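Local coordinates for biotin binding protein A (Gallus gallus, PDB 2C1S) that binds biotin, held here as its sulfoxide, in a deep pocket of an avidin-family beta-barrel that assembles as a tetramer, at residues Glu93-Met97 with Asn120-Arg124. Residues are numbered along the deposited sequence; the frame is centred on the assembly and turned at random.
Sequences EMLEM and NVFTR. With BSO (biotin-D-sulfoxide), chain C.
R124 leaves its strand with CG anti to the backbone N (chi1 176°), then bends at chi2 and chi3, which turns the guanidinium side-on to E93, itself kinked at chi2. R124 NE meets E93 OE1 and R124 NH2 meets E93 OE2, each at 2.8 Å; both oxygens lie in the guanidinium plane, but the nitrogens approach from above the carboxylate plane, the two groups being 42° apart. E93 OE2 also takes the backbone N-H of C5, and the carbonyls of E6 and Q8 hold R124 NH2 and NH1. A leucine here would probably leave the E93 carboxylate without the arginine that holds both its oxygens, and those carbonyls without their arginine donor. Beside this pair, a water bridges E93 O to R124 N; antiparallel backbone bonds then pair L95 with F122 and M97 with N120. On the inward side, L95 CD1 packs on F122 CB, while M97 SD sits obliquely to the F122 ring, 3.8 Å from F122 CE2, a Met-aromatic contact. Outside, E96 lies along V121 and salt-bridges R108 of the second subunit. N120 OD1 accepts a nearly straight 2.8 Å bond from biotin sulfoxide N1, with E14 holding ND2: the avidin barrel's last two strands pair here, the final one delivering N120 to the ureido end of the biotin pocket.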
loop_
_atom_site.group_PDB
_atom_site.type_symbol
_atom_site.label_atom_id
_atom_site.label_comp_id
_atom_site.label_asym_id
_atom_site.label_seq_id
_atom_site.Cartn_x
_atom_site.Cartn_y
_atom_site.Cartn_z
ATOM N N GLU A 93 22.275 10.122 8.838
ATOM C CA GLU A 93 20.842 9.905 9.135
ATOM C C GLU A 93 20.031 9.721 7.862
ATOM O O GLU A 93 20.162 10.478 6.894
ATOM C CB GLU A 93 20.262 11.104 9.910
ATOM C CG GLU A 93 20.968 11.444 11.251
ATOM C CD GLU A 93 20.968 12.934 11.498
ATOM O OE1 GLU A 93 21.363 13.709 10.577
ATOM O OE2 GLU A 93 20.573 13.336 12.609
ATOM N N MET A 94 19.157 8.722 7.884
ATOM C CA MET A 94 18.240 8.502 6.771
ATOM C C MET A 94 16.827 8.313 7.313
ATOM O O MET A 94 16.653 7.531 8.234
ATOM C CB MET A 94 18.697 7.324 5.889
ATOM C CG MET A 94 19.798 7.677 4.858
ATOM S SD MET A 94 21.505 7.524 5.465
ATOM C CE MET A 94 22.433 8.010 4.017
ATOM N N LEU A 95 15.826 8.999 6.745
ATOM C CA LEU A 95 14.412 8.709 7.099
ATOM C C LEU A 95 13.891 7.704 6.083
ATOM O O LEU A 95 13.876 8.002 4.889
ATOM C CB LEU A 95 13.540 9.979 7.088
ATOM C CG LEU A 95 14.108 11.233 7.750
ATOM C CD1 LEU A 95 13.193 12.449 7.475
ATOM C CD2 LEU A 95 14.325 11.028 9.225
ATOM N N GLU A 96 13.482 6.531 6.560
ATOM C CA GLU A 96 12.889 5.503 5.688
ATOM C C GLU A 96 11.377 5.762 5.824
ATOM O O GLU A 96 10.852 5.718 6.928
ATOM C CB GLU A 96 13.197 4.091 6.216
ATOM C CG GLU A 96 14.635 3.567 5.971
ATOM C CD GLU A 96 14.964 3.331 4.481
ATOM O OE1 GLU A 96 14.053 3.215 3.640
ATOM O OE2 GLU A 96 16.162 3.233 4.137
ATOM N N MET A 97 10.727 6.106 4.718
ATOM C CA MET A 97 9.309 6.445 4.779
ATOM C C MET A 97 8.502 5.726 3.708
ATOM O O MET A 97 9.017 5.394 2.617
ATOM C CB MET A 97 9.105 7.946 4.579
ATOM C CG MET A 97 9.881 8.830 5.601
ATOM S SD MET A 97 9.085 10.384 5.932
ATOM C CE MET A 97 7.895 9.793 7.122
ATOM N N ASN A 120 9.998 6.458 0.109
ATOM C CA ASN A 120 11.035 7.466 -0.100
ATOM C C ASN A 120 12.087 7.247 0.954
ATOM O O ASN A 120 11.795 6.718 2.052
ATOM C CB ASN A 120 10.475 8.892 0.016
ATOM C CG ASN A 120 9.689 9.342 -1.209
ATOM O OD1 ASN A 120 8.622 9.909 -1.068
ATOM N ND2 ASN A 120 10.214 9.100 -2.399
ATOM N N VAL A 121 13.320 7.655 0.641
ATOM C CA VAL A 121 14.368 7.723 1.668
ATOM C C VAL A 121 14.917 9.152 1.710
ATOM O O VAL A 121 15.262 9.688 0.667
ATOM C CB VAL A 121 15.538 6.744 1.386
ATOM C CG1 VAL A 121 16.487 6.800 2.554
ATOM C CG2 VAL A 121 15.017 5.329 1.180
ATOM N N PHE A 122 14.931 9.765 2.894
ATOM C CA PHE A 122 15.419 11.137 3.057
ATOM C C PHE A 122 16.781 11.129 3.750
ATOM O O PHE A 122 17.034 10.311 4.636
ATOM C CB PHE A 122 14.464 11.966 3.913
ATOM C CG PHE A 122 13.115 12.256 3.262
ATOM C CD1 PHE A 122 12.870 13.496 2.657
ATOM C CD2 PHE A 122 12.083 11.292 3.292
ATOM C CE1 PHE A 122 11.633 13.782 2.088
ATOM C CE2 PHE A 122 10.847 11.568 2.732
ATOM C CZ PHE A 122 10.612 12.806 2.129
ATOM N N THR A 123 17.632 12.058 3.333
ATOM C CA THR A 123 18.923 12.300 3.953
ATOM C C THR A 123 18.970 13.778 4.333
ATOM O O THR A 123 18.362 14.636 3.676
ATOM C CB THR A 123 20.084 12.012 2.970
ATOM O OG1 THR A 123 19.902 12.788 1.786
ATOM C CG2 THR A 123 20.096 10.546 2.566
ATOM N N ARG A 124 19.740 14.051 5.379
ATOM C CA ARG A 124 19.905 15.390 5.940
ATOM C C ARG A 124 20.638 16.297 4.949
ATOM O O ARG A 124 21.713 15.947 4.454
ATOM C CB ARG A 124 20.701 15.270 7.241
ATOM C CG ARG A 124 21.048 16.555 7.898
ATOM C CD ARG A 124 20.010 16.934 8.867
ATOM N NE ARG A 124 19.901 16.072 10.051
ATOM C CZ ARG A 124 18.987 16.301 10.989
ATOM N NH1 ARG A 124 18.183 17.330 10.824
ATOM N NH2 ARG A 124 18.852 15.516 12.057
HETATM C C11 BSO C . 0.151 15.572 -6.595
HETATM O O11 BSO C . 0.824 15.496 -7.648
HETATM O O12 BSO C . -1.023 15.172 -6.488
HETATM C C10 BSO C . 0.770 16.219 -5.337
HETATM C C9 BSO C . 2.301 16.074 -5.175
HETATM C C8 BSO C . 2.622 14.643 -4.760
HETATM C C7 BSO C . 4.146 14.416 -4.808
HETATM C C2 BSO C . 4.453 12.952 -4.417
HETATM S S1 BSO C . 4.134 12.551 -2.691
HETATM C C6 BSO C . 5.036 10.978 -2.788
HETATM C C5 BSO C . 6.247 11.271 -3.697
HETATM N N1 BSO C . 7.367 11.728 -2.862
HETATM C C3 BSO C . 7.681 12.995 -3.157
HETATM O O3 BSO C . 8.619 13.572 -2.598
HETATM N N2 BSO C . 6.932 13.528 -4.131
HETATM C C4 BSO C . 5.945 12.511 -4.607
HETATM O O10 BSO C . 2.664 12.232 -2.638
HETATM O O HOH W 1 21.891 12.284 6.027
#